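Local coordinates for lysosome-associated membrane glycoprotein 1 (PDB 5GV0), which is a heavily glycosylated lysosomal membrane protein that assembles by a mode distinct from that of LAMP-2, at residues Q112-S118 with F152-E156. Residues are numbered along the deposited sequence.
Sequences QATVGNS and FGSVE
Strand 112-114, beside strand 81-92 in the antiparallel sheet, ends in a type II beta turn, Thr114 to Asn117, closed by Asn117 N to Thr114 O (2.9 Å). Gly116, third in it, has phi/psi 98/-14°, where a CB would press on Val115 O. The turn carries the chain into strand 118-121 of the mixed sheet in this LAMP-family luminal domain. There Ser118 pairs in parallel with Val155, CA to CA 5.0 Å. Backbone hydrogen bonds Ser118 N to Ser154 O (2.9 Å) and Glu156 N to Ser118 O (2.8 Å) flank Val155. Gly153 CA makes a CA-H...O contact with Gly116 O (3.5 Å); a side chain there would clash. Ser118, chi1 p, gives OG to Gly153 O (2.9 Å). Glu156 (chi1 m, chi2 t) reaches back: its OE1 accepts Thr114 N (3.1 Å), its OE2 Thr114 OG1 (2.7 Å) and Asn117 ND2 (2.9 Å). A water bridges Glu156 OE1 and Gln112 O, 2.7 Å from each. Held by neutral donors, this carboxylate adds a side-chain link between sheets the turn already joins.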
ATOM      1  N   GLN A 112       3.575  -9.314  -5.262  1.00 13.85           N
ATOM      2  CA  GLN A 112       4.896  -9.882  -5.475  1.00 13.21           C
ATOM      3  C   GLN A 112       5.252  -9.990  -6.950  1.00 11.91           C
ATOM      4  O   GLN A 112       4.460 -10.472  -7.762  1.00 14.01           O
ATOM      5  CB  GLN A 112       4.988 -11.257  -4.820  1.00 13.57           C
ATOM      6  CG  GLN A 112       6.368 -11.903  -4.941  1.00 15.60           C
ATOM      7  CD  GLN A 112       6.510 -13.155  -4.096  1.00 23.70           C
ATOM      8  OE1 GLN A 112       7.093 -13.121  -3.012  1.00 24.80           O
ATOM      9  NE2 GLN A 112       5.987 -14.269  -4.594  1.00 28.78           N
ATOM     10  N   ALA A 113       6.461  -9.555  -7.288  1.00 11.20           N
ATOM     11  CA  ALA A 113       6.956  -9.678  -8.647  1.00 11.29           C
ATOM     12  C   ALA A 113       8.471  -9.773  -8.668  1.00 11.48           C
ATOM     13  O   ALA A 113       9.153  -9.436  -7.698  1.00 11.65           O
ATOM     14  CB  ALA A 113       6.492  -8.496  -9.500  1.00 10.68           C
ATOM     15  N   THR A 114       8.983 -10.246  -9.796  1.00 10.95           N
ATOM     16  CA  THR A 114      10.405 -10.305 -10.053  1.00 10.19           C
ATOM     17  C   THR A 114      11.050  -8.925 -10.026  1.00 11.31           C
ATOM     18  O   THR A 114      10.554  -7.984 -10.640  1.00 11.09           O
ATOM     19  CB  THR A 114      10.664 -10.943 -11.413  1.00 13.14           C
ATOM     20  OG1 THR A 114       9.986 -12.210 -11.481  1.00 13.67           O
ATOM     21  CG2 THR A 114      12.154 -11.119 -11.662  1.00 16.43           C
ATOM     22  N   VAL A 115      12.172  -8.807  -9.323  1.00 13.75           N
ATOM     23  CA  VAL A 115      12.930  -7.565  -9.305  1.00 12.89           C
ATOM     24  C   VAL A 115      13.316  -7.165 -10.732  1.00 12.62           C
ATOM     25  O   VAL A 115      13.873  -7.976 -11.485  1.00 13.29           O
ATOM     26  CB  VAL A 115      14.187  -7.708  -8.419  1.00 15.91           C
ATOM     27  CG1 VAL A 115      15.093  -6.523  -8.588  1.00 15.04           C
ATOM     28  CG2 VAL A 115      13.772  -7.872  -6.964  1.00 14.87           C
ATOM     29  N   GLY A 116      12.991  -5.931 -11.110  1.00 10.78           N
ATOM     30  CA  GLY A 116      13.222  -5.466 -12.466  1.00 11.26           C
ATOM     31  C   GLY A 116      12.002  -5.540 -13.367  1.00 11.84           C
ATOM     32  O   GLY A 116      11.986  -4.964 -14.460  1.00 11.83           O
ATOM     33  N   ASN A 117      10.992  -6.275 -12.917  1.00 10.67           N
ATOM     34  CA  ASN A 117       9.689  -6.303 -13.565  1.00  9.46           C
ATOM     35  C   ASN A 117       8.711  -5.521 -12.711  1.00  8.66           C
ATOM     36  O   ASN A 117       9.022  -5.169 -11.577  1.00 10.53           O
ATOM     37  CB  ASN A 117       9.191  -7.738 -13.750  1.00 10.76           C
ATOM     38  CG  ASN A 117       9.880  -8.459 -14.885  1.00 12.39           C
ATOM     39  OD1 ASN A 117      10.599  -7.860 -15.676  1.00 13.12           O
ATOM     40  ND2 ASN A 117       9.643  -9.765 -14.982  1.00 10.68           N
ATOM     41  N   SER A 118       7.530  -5.250 -13.249  1.00  8.95           N
ATOM     42  CA  SER A 118       6.474  -4.632 -12.449  1.00  9.08           C
ATOM     43  C   SER A 118       5.323  -5.601 -12.193  1.00 11.36           C
ATOM     44  O   SER A 118       5.066  -6.511 -12.989  1.00 12.74           O
ATOM     45  CB  SER A 118       5.957  -3.354 -13.129  1.00 11.71           C
ATOM     46  OG  SER A 118       5.436  -3.599 -14.431  1.00 11.38           O
ATOM     47  N   PHE A 152       8.450   1.678 -15.488  1.00 11.23           N
ATOM     48  CA  PHE A 152       8.093   0.302 -15.150  1.00 11.14           C
ATOM     49  C   PHE A 152       8.809  -0.685 -16.043  1.00 12.38           C
ATOM     50  O   PHE A 152       8.899  -0.474 -17.256  1.00 12.79           O
ATOM     51  CB  PHE A 152       6.591   0.058 -15.294  1.00 12.02           C
ATOM     52  CG  PHE A 152       5.754   0.661 -14.200  1.00 10.16           C
ATOM     53  CD1 PHE A 152       5.980   0.339 -12.869  1.00 10.43           C
ATOM     54  CD2 PHE A 152       4.704   1.518 -14.515  1.00 12.70           C
ATOM     55  CE1 PHE A 152       5.188   0.889 -11.862  1.00 10.65           C
ATOM     56  CE2 PHE A 152       3.908   2.068 -13.515  1.00 13.07           C
ATOM     57  CZ  PHE A 152       4.152   1.755 -12.189  1.00 12.81           C
ATOM     58  N   GLY A 153       9.284  -1.772 -15.442  1.00  9.93           N
ATOM     59  CA  GLY A 153       9.767  -2.907 -16.203  1.00 11.41           C
ATOM     60  C   GLY A 153       8.613  -3.733 -16.740  1.00  9.78           C
ATOM     61  O   GLY A 153       7.439  -3.414 -16.527  1.00 11.10           O
ATOM     62  N   SER A 154       8.943  -4.813 -17.436  1.00 10.64           N
ATOM     63  CA  SER A 154       7.931  -5.660 -18.050  1.00 10.53           C
ATOM     64  C   SER A 154       6.918  -6.181 -17.038  1.00  9.90           C
ATOM     65  O   SER A 154       7.251  -6.474 -15.886  1.00 11.78           O
ATOM     66  CB  SER A 154       8.593  -6.828 -18.763  1.00 11.40           C
ATOM     67  OG  SER A 154       9.439  -6.346 -19.782  1.00 15.98           O
ATOM     68  N   VAL A 155       5.679  -6.291 -17.491  1.00  9.63           N
ATOM     69  CA  VAL A 155       4.550  -6.568 -16.613  1.00 10.83           C
ATOM     70  C   VAL A 155       4.378  -8.041 -16.243  1.00 11.72           C
ATOM     71  O   VAL A 155       4.363  -8.921 -17.109  1.00 12.74           O
ATOM     72  CB  VAL A 155       3.240  -6.076 -17.263  1.00 12.38           C
ATOM     73  CG1 VAL A 155       2.027  -6.616 -16.527  1.00 17.39           C
ATOM     74  CG2 VAL A 155       3.213  -4.555 -17.301  1.00 16.78           C
ATOM     75  N   GLU A 156       4.250  -8.298 -14.944  1.00 10.40           N
ATOM     76  CA  GLU A 156       3.792  -9.589 -14.458  1.00 10.90           C
ATOM     77  C   GLU A 156       2.365  -9.398 -13.981  1.00 12.40           C
ATOM     78  O   GLU A 156       2.125  -8.814 -12.929  1.00 12.52           O
ATOM     79  CB  GLU A 156       4.693 -10.120 -13.340  1.00 13.25           C
ATOM     80  CG  GLU A 156       6.145 -10.244 -13.774  1.00 10.75           C
ATOM     81  CD  GLU A 156       7.020 -10.986 -12.786  1.00 10.63           C
ATOM     82  OE1 GLU A 156       6.641 -11.105 -11.600  1.00 13.75           O
ATOM     83  OE2 GLU A 156       8.092 -11.460 -13.207  1.00 11.92           O
TER
HETATM   84  O   HOH W   1       4.319 -11.555 -10.235  1.00 19.02           O